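Local coordinates for protein metal-bound toxin (Helicobacter pylori, PDB 4NRN) that probably acts as an RNA-cleaving toxin of a type II toxin-antitoxin system, in the RelE family, and binds two zinc ions, at residues Leu2-Asp13 against Lys73-Leu83. Numbering follows the deposited sequence.
Sequences LTIETSKKFDKD and KQENTLFLVRL
T3 and E5 of strand 3-6 pair in parallel with strand 77-83 through a ladder of backbone hydrogen bonds. T3 N donates to N76 O and T3 O accepts from L78 N. E5 N then donates to L78 O and E5 O accepts from L80 N at 2.7 Å. S7 N, bonded to L80 O, ends the ladder.

S7 is also the N-cap of the helix that follows. Its OG sits between the backbone N and the carbonyl carbon (chi1 73°). There S7 OG donates to V81 O at 2.8 Å and accepts from F10 N, so one hydroxyl ties the helix start to the neighbouring strand. V81 and R82 form a classic beta bulge opposite V68.

Strand 3-6 is an outermost strand of the mixed sheet. It runs parallel to 77-84, which is antiparallel to 65-72. The protein belongs to the YafQ subfamily of the RelE toxin family.

The charged contact is D13 with R82. The R82 chain bends at chi2 and chi3, and the guanidinium meets the carboxylate side-on. R82 NE donates to D13 OD2 at 2.8 Å, and R82 NH2 reaches D13 OD1 at 3.3 Å. The anti side of D13 OD2 takes L83 N in a nearly straight bond of 2.9 Å (176°). These bonds hold the carboxylate from two directions and probably stabilise its negative charge.

Apolar contacts line the face of I4, L78 and L80. I4 CG2 touches L80 CD1 at 3.8 Å, and V31 of helix 24-35 packs against I4, L78 and L80. F10 has CG anti to the backbone N (chi1 174°), which lays its ring alongside L80. L80 CB makes a CH-pi contact over one ring face, 3.9 Å from the centroid of the F10 ring, while L83 CB touches F10 CE1.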
ATOM      1  N   LEU A   2       6.016   2.895  12.474  1.00 18.73           N
ATOM      2  CA  LEU A   2       5.830   4.085  11.655  1.00 17.66           C
ATOM      3  C   LEU A   2       4.395   4.588  11.761  1.00 21.21           C
ATOM      4  O   LEU A   2       3.453   3.788  11.799  1.00 24.20           O
ATOM      5  CB  LEU A   2       6.151   3.788  10.189  1.00 25.93           C
ATOM      6  CG  LEU A   2       7.601   3.474   9.833  1.00 23.21           C
ATOM      7  CD1 LEU A   2       7.687   3.011   8.400  1.00 21.30           C
ATOM      8  CD2 LEU A   2       8.484   4.692  10.066  1.00 17.16           C
ATOM      9  N   THR A   3       4.233   5.908  11.829  1.00 20.46           N
ATOM     10  CA  THR A   3       2.917   6.535  11.715  1.00 21.72           C
ATOM     11  C   THR A   3       2.340   6.167  10.356  1.00 19.91           C
ATOM     12  O   THR A   3       3.060   6.136   9.362  1.00 21.26           O
ATOM     13  CB  THR A   3       2.990   8.077  11.864  1.00 26.83           C
ATOM     14  OG1 THR A   3       3.288   8.411  13.226  1.00 32.56           O
ATOM     15  CG2 THR A   3       1.663   8.728  11.489  1.00 23.32           C
ATOM     16  N   ILE A   4       1.052   5.846  10.324  1.00 22.19           N
ATOM     17  CA  ILE A   4       0.405   5.415   9.091  1.00 22.93           C
ATOM     18  C   ILE A   4      -0.575   6.481   8.645  1.00 21.64           C
ATOM     19  O   ILE A   4      -1.529   6.787   9.353  1.00 31.13           O
ATOM     20  CB  ILE A   4      -0.337   4.066   9.270  1.00 21.91           C
ATOM     21  CG1 ILE A   4       0.636   2.986   9.736  1.00 16.91           C
ATOM     22  CG2 ILE A   4      -1.016   3.631   7.960  1.00 20.63           C
ATOM     23  CD1 ILE A   4      -0.024   1.860  10.469  1.00 15.72           C
ATOM     24  N   GLU A   5      -0.335   7.056   7.478  1.00 15.53           N
ATOM     25  CA  GLU A   5      -1.202   8.111   6.980  1.00 23.58           C
ATOM     26  C   GLU A   5      -1.644   7.778   5.574  1.00 18.95           C
ATOM     27  O   GLU A   5      -0.892   7.182   4.810  1.00 22.34           O
ATOM     28  CB  GLU A   5      -0.484   9.463   7.003  1.00 34.57           C
ATOM     29  CG  GLU A   5      -1.438  10.643   7.209  1.00 49.95           C
ATOM     30  CD  GLU A   5      -0.764  12.001   7.096  1.00 59.65           C
ATOM     31  OE1 GLU A   5       0.396  12.064   6.637  1.00 56.74           O
ATOM     32  OE2 GLU A   5      -1.403  13.011   7.462  1.00 64.65           O
ATOM     33  N   THR A   6      -2.867   8.163   5.233  1.00 15.12           N
ATOM     34  CA  THR A   6      -3.397   7.867   3.917  1.00 16.55           C
ATOM     35  C   THR A   6      -3.582   9.142   3.110  1.00 23.34           C
ATOM     36  O   THR A   6      -3.636  10.234   3.665  1.00 29.47           O
ATOM     37  CB  THR A   6      -4.747   7.131   4.001  1.00 22.69           C
ATOM     38  OG1 THR A   6      -5.763   8.030   4.465  1.00 20.40           O
ATOM     39  CG2 THR A   6      -4.649   5.944   4.952  1.00 26.37           C
ATOM     40  N   SER A   7      -3.671   8.987   1.794  1.00 19.67           N
ATOM     41  CA  SER A   7      -4.054  10.068   0.897  1.00 17.09           C
ATOM     42  C   SER A   7      -5.577  10.100   0.748  1.00 20.88           C
ATOM     43  O   SER A   7      -6.277   9.164   1.172  1.00 17.81           O
ATOM     44  CB  SER A   7      -3.423   9.851  -0.475  1.00 13.27           C
ATOM     45  OG  SER A   7      -4.069   8.797  -1.172  1.00 13.24           O
ATOM     46  N   LYS A   8      -6.089  11.167   0.139  1.00 17.64           N
ATOM     47  CA  LYS A   8      -7.519  11.262  -0.163  1.00 25.62           C
ATOM     48  C   LYS A   8      -7.930  10.274  -1.271  1.00 28.40           C
ATOM     49  O   LYS A   8      -9.059   9.784  -1.270  1.00 31.32           O
ATOM     50  CB  LYS A   8      -7.932  12.698  -0.529  1.00 20.40           C
ATOM     51  CG  LYS A   8      -7.756  13.730   0.582  1.00 18.05           C
ATOM     52  CD  LYS A   8      -8.264  15.112   0.128  1.00 22.04           C
ATOM     53  CE  LYS A   8      -7.945  16.210   1.155  1.00 23.67           C
ATOM     54  NZ  LYS A   8      -8.409  17.581   0.738  1.00 24.20           N
ATOM     55  N   LYS A   9      -7.015   9.979  -2.200  1.00 27.93           N
ATOM     56  CA  LYS A   9      -7.288   9.008  -3.270  1.00 28.68           C
ATOM     57  C   LYS A   9      -7.307   7.592  -2.720  1.00 23.82           C
ATOM     58  O   LYS A   9      -8.145   6.788  -3.106  1.00 17.42           O
ATOM     59  CB  LYS A   9      -6.256   9.085  -4.403  1.00 27.98           C
ATOM     60  CG  LYS A   9      -6.286  10.364  -5.207  1.00 40.16           C
ATOM     61  CD  LYS A   9      -5.095  10.424  -6.161  1.00 50.25           C
ATOM     62  CE  LYS A   9      -4.935  11.812  -6.785  1.00 45.91           C
ATOM     63  NZ  LYS A   9      -3.541  12.071  -7.249  1.00 40.03           N
ATOM     64  N   PHE A  10      -6.367   7.284  -1.832  1.00 19.81           N
ATOM     65  CA  PHE A  10      -6.354   5.984  -1.191  1.00 15.89           C
ATOM     66  C   PHE A  10      -7.666   5.720  -0.464  1.00 22.77           C
ATOM     67  O   PHE A  10      -8.235   4.630  -0.563  1.00 20.92           O
ATOM     68  CB  PHE A  10      -5.202   5.861  -0.199  1.00 14.15           C
ATOM     69  CG  PHE A  10      -5.233   4.581   0.584  1.00 18.91           C
ATOM     70  CD1 PHE A  10      -4.505   3.479   0.165  1.00 18.14           C
ATOM     71  CD2 PHE A  10      -6.015   4.469   1.727  1.00 18.27           C
ATOM     72  CE1 PHE A  10      -4.539   2.288   0.886  1.00 19.76           C
ATOM     73  CE2 PHE A  10      -6.059   3.283   2.450  1.00 21.48           C
ATOM     74  CZ  PHE A  10      -5.317   2.191   2.026  1.00 22.14           C
ATOM     75  N   ASP A  11      -8.137   6.710   0.287  1.00 24.45           N
ATOM     76  CA  ASP A  11      -9.374   6.546   1.041  1.00 27.71           C
ATOM     77  C   ASP A  11     -10.532   6.190   0.102  1.00 23.21           C
ATOM     78  O   ASP A  11     -11.322   5.287   0.389  1.00 21.93           O
ATOM     79  CB  ASP A  11      -9.673   7.800   1.874  1.00 31.19           C
ATOM     80  CG  ASP A  11      -8.644   8.028   2.984  1.00 33.28           C
ATOM     81  OD1 ASP A  11      -8.001   7.050   3.421  1.00 25.23           O
ATOM     82  OD2 ASP A  11      -8.478   9.188   3.420  1.00 38.28           O
ATOM     83  N   LYS A  12     -10.621   6.873  -1.033  1.00 21.11           N
ATOM     84  CA  LYS A  12     -11.663   6.544  -1.995  1.00 26.50           C
ATOM     85  C   LYS A  12     -11.485   5.130  -2.556  1.00 27.34           C
ATOM     86  O   LYS A  12     -12.454   4.379  -2.651  1.00 26.84           O
ATOM     87  CB  LYS A  12     -11.747   7.587  -3.110  1.00 27.86           C
ATOM     88  CG  LYS A  12     -12.201   8.956  -2.620  1.00 37.60           C
ATOM     89  CD  LYS A  12     -12.029  10.025  -3.685  1.00 41.56           C
ATOM     90  CE  LYS A  12     -12.462  11.399  -3.184  1.00 45.35           C
ATOM     91  NZ  LYS A  12     -11.444  12.031  -2.299  1.00 47.21           N
ATOM     92  N   ASP A  13     -10.253   4.770  -2.913  1.00 24.47           N
ATOM     93  CA  ASP A  13      -9.945   3.427  -3.426  1.00 26.76           C
ATOM     94  C   ASP A  13     -10.472   2.331  -2.498  1.00 29.99           C
ATOM     95  O   ASP A  13     -11.069   1.349  -2.941  1.00 24.89           O
ATOM     96  CB  ASP A  13      -8.430   3.237  -3.581  1.00 19.63           C
ATOM     97  CG  ASP A  13      -7.851   4.036  -4.722  1.00 22.25           C
ATOM     98  OD1 ASP A  13      -8.633   4.592  -5.531  1.00 17.88           O
ATOM     99  OD2 ASP A  13      -6.602   4.103  -4.817  1.00 19.71           O
ATOM    100  N   LYS A  73      10.832   8.273   6.147  1.00 36.42           N
ATOM    101  CA  LYS A  73      11.586   8.013   7.374  1.00 37.91           C
ATOM    102  C   LYS A  73      11.911   9.275   8.168  1.00 43.01           C
ATOM    103  O   LYS A  73      12.063   9.229   9.390  1.00 41.93           O
ATOM    104  CB  LYS A  73      12.875   7.255   7.053  1.00 40.17           C
ATOM    105  CG  LYS A  73      12.663   5.787   6.681  1.00 44.67           C
ATOM    106  CD  LYS A  73      12.041   4.997   7.830  1.00 41.78           C
ATOM    107  CE  LYS A  73      12.395   3.518   7.757  1.00 32.58           C
ATOM    108  NZ  LYS A  73      13.794   3.220   8.172  1.00 26.98           N
ATOM    109  N   GLN A  74      12.008  10.396   7.464  1.00 51.42           N
ATOM    110  CA  GLN A  74      12.339  11.682   8.063  1.00 60.92           C
ATOM    111  C   GLN A  74      11.229  12.157   9.000  1.00 71.29           C
ATOM    112  O   GLN A  74      11.478  12.880   9.961  1.00 76.22           O
ATOM    113  CB  GLN A  74      12.571  12.689   6.943  1.00 59.56           C
ATOM    114  CG  GLN A  74      12.793  11.985   5.614  1.00 61.97           C
ATOM    115  CD  GLN A  74      13.887  12.609   4.784  1.00 70.11           C
ATOM    116  OE1 GLN A  74      13.901  13.817   4.559  1.00 74.35           O
ATOM    117  NE2 GLN A  74      14.815  11.784   4.313  1.00 70.79           N
ATOM    118  N   GLU A  75      10.003  11.734   8.721  1.00 73.29           N
ATOM    119  CA  GLU A  75       8.868  12.064   9.574  1.00 69.82           C
ATOM    120  C   GLU A  75       8.383  10.839  10.355  1.00 54.78           C
ATOM    121  O   GLU A  75       7.447  10.935  11.150  1.00 52.01           O
ATOM    122  CB  GLU A  75       7.725  12.640   8.733  1.00 77.76           C
ATOM    123  CG  GLU A  75       8.113  13.866   7.920  1.00 86.01           C
ATOM    124  CD  GLU A  75       7.439  13.897   6.563  1.00 92.69           C
ATOM    125  OE1 GLU A  75       8.154  14.073   5.556  1.00 97.93           O
ATOM    126  OE2 GLU A  75       6.201  13.733   6.497  1.00 92.74           O
ATOM    127  N   ASN A  76       9.028   9.695  10.129  1.00 43.32           N
ATOM    128  CA  ASN A  76       8.621   8.436  10.749  1.00 35.71           C
ATOM    129  C   ASN A  76       7.241   8.015  10.247  1.00 22.34           C
ATOM    130  O   ASN A  76       6.379   7.619  11.024  1.00 18.98           O
ATOM    131  CB  ASN A  76       8.622   8.572  12.278  1.00 47.45           C
ATOM    132  CG  ASN A  76       8.319   7.262  12.990  1.00 57.35           C
ATOM    133  OD1 ASN A  76       8.867   6.217  12.646  1.00 65.73           O
ATOM    134  ND2 ASN A  76       7.441   7.316  13.993  1.00 55.54           N
ATOM    135  N   THR A  77       7.030   8.108   8.942  1.00 20.99           N
ATOM    136  CA  THR A  77       5.692   7.914   8.402  1.00 25.65           C
ATOM    137  C   THR A  77       5.635   6.965   7.206  1.00 27.47           C
ATOM    138  O   THR A  77       6.426   7.069   6.271  1.00 28.09           O
ATOM    139  CB  THR A  77       5.025   9.269   8.037  1.00 25.28           C
ATOM    140  OG1 THR A  77       4.776  10.012   9.237  1.00 24.57           O
ATOM    141  CG2 THR A  77       3.698   9.048   7.322  1.00 24.85           C
ATOM    142  N   LEU A  78       4.690   6.030   7.270  1.00 26.77           N
ATOM    143  CA  LEU A  78       4.312   5.201   6.134  1.00 20.47           C
ATOM    144  C   LEU A  78       3.093   5.845   5.493  1.00 16.94           C
ATOM    145  O   LEU A  78       2.049   5.973   6.133  1.00 22.35           O
ATOM    146  CB  LEU A  78       3.981   3.778   6.604  1.00 23.55           C
ATOM    147  CG  LEU A  78       3.276   2.852   5.611  1.00 22.33           C
ATOM    148  CD1 LEU A  78       4.265   2.375   4.557  1.00 22.07           C
ATOM    149  CD2 LEU A  78       2.639   1.673   6.336  1.00 19.50           C
ATOM    150  N   PHE A  79       3.226   6.252   4.235  1.00 15.92           N
ATOM    151  CA  PHE A  79       2.163   6.966   3.528  1.00 17.87           C
ATOM    152  C   PHE A  79       1.447   6.034   2.541  1.00 21.67           C
ATOM    153  O   PHE A  79       2.063   5.539   1.603  1.00 24.34           O
ATOM    154  CB  PHE A  79       2.784   8.167   2.796  1.00 17.57           C
ATOM    155  CG  PHE A  79       1.781   9.138   2.211  1.00 24.96           C
ATOM    156  CD1 PHE A  79       0.785   9.699   2.999  1.00 29.30           C
ATOM    157  CD2 PHE A  79       1.873   9.530   0.879  1.00 21.59           C
ATOM    158  CE1 PHE A  79      -0.119  10.607   2.458  1.00 27.27           C
ATOM    159  CE2 PHE A  79       0.980  10.441   0.337  1.00 15.51           C
ATOM    160  CZ  PHE A  79      -0.017  10.971   1.124  1.00 23.80           C
ATOM    161  N   LEU A  80       0.159   5.778   2.755  1.00 21.07           N
ATOM    162  CA  LEU A  80      -0.601   4.929   1.828  1.00 19.54           C
ATOM    163  C   LEU A  80      -1.211   5.759   0.690  1.00 17.35           C
ATOM    164  O   LEU A  80      -2.096   6.589   0.910  1.00 14.35           O
ATOM    165  CB  LEU A  80      -1.659   4.088   2.566  1.00 15.86           C
ATOM    166  CG  LEU A  80      -1.181   3.379   3.845  1.00 15.51           C
ATOM    167  CD1 LEU A  80      -2.300   2.579   4.511  1.00 22.21           C
ATOM    168  CD2 LEU A  80       0.020   2.493   3.581  1.00  9.82           C
ATOM    169  N   VAL A  81      -0.727   5.509  -0.527  1.00 16.26           N
ATOM    170  CA  VAL A  81      -0.976   6.396  -1.665  1.00 21.37           C
ATOM    171  C   VAL A  81      -2.141   5.968  -2.570  1.00 22.78           C
ATOM    172  O   VAL A  81      -3.025   6.769  -2.862  1.00 34.99           O
ATOM    173  CB  VAL A  81       0.319   6.628  -2.513  1.00 17.02           C
ATOM    174  CG1 VAL A  81       0.078   7.670  -3.585  1.00 15.11           C
ATOM    175  CG2 VAL A  81       1.464   7.063  -1.625  1.00 16.89           C
ATOM    176  N   ARG A  82      -2.138   4.723  -3.031  1.00 19.10           N
ATOM    177  CA  ARG A  82      -3.244   4.221  -3.846  1.00 18.59           C
ATOM    178  C   ARG A  82      -3.432   2.728  -3.609  1.00 24.43           C
ATOM    179  O   ARG A  82      -2.512   2.040  -3.177  1.00 25.10           O
ATOM    180  CB  ARG A  82      -3.007   4.488  -5.336  1.00 26.98           C
ATOM    181  CG  ARG A  82      -2.793   5.963  -5.740  1.00 26.43           C
ATOM    182  CD  ARG A  82      -4.084   6.781  -5.751  1.00 28.23           C
ATOM    183  NE  ARG A  82      -5.216   6.034  -6.300  1.00 30.25           N
ATOM    184  CZ  ARG A  82      -5.508   5.961  -7.594  1.00 37.15           C
ATOM    185  NH1 ARG A  82      -4.751   6.591  -8.479  1.00 45.56           N
ATOM    186  NH2 ARG A  82      -6.553   5.254  -8.004  1.00 37.96           N
ATOM    187  N   LEU A  83      -4.636   2.237  -3.881  1.00 25.18           N
ATOM    188  CA  LEU A  83      -4.973   0.831  -3.683  1.00 23.56           C
ATOM    189  C   LEU A  83      -5.907   0.423  -4.806  1.00 28.24           C
ATOM    190  O   LEU A  83      -7.042   0.889  -4.865  1.00 24.50           O
ATOM    191  CB  LEU A  83      -5.684   0.636  -2.346  1.00 19.07           C
ATOM    192  CG  LEU A  83      -5.940  -0.808  -1.933  1.00 25.51           C
ATOM    193  CD1 LEU A  83      -4.621  -1.449  -1.541  1.00 26.13           C
ATOM    194  CD2 LEU A  83      -6.931  -0.866  -0.779  1.00 27.50           C
TER
HETATM  195  O   HOH W   1       5.481  10.071  13.430  1.00 33.19           O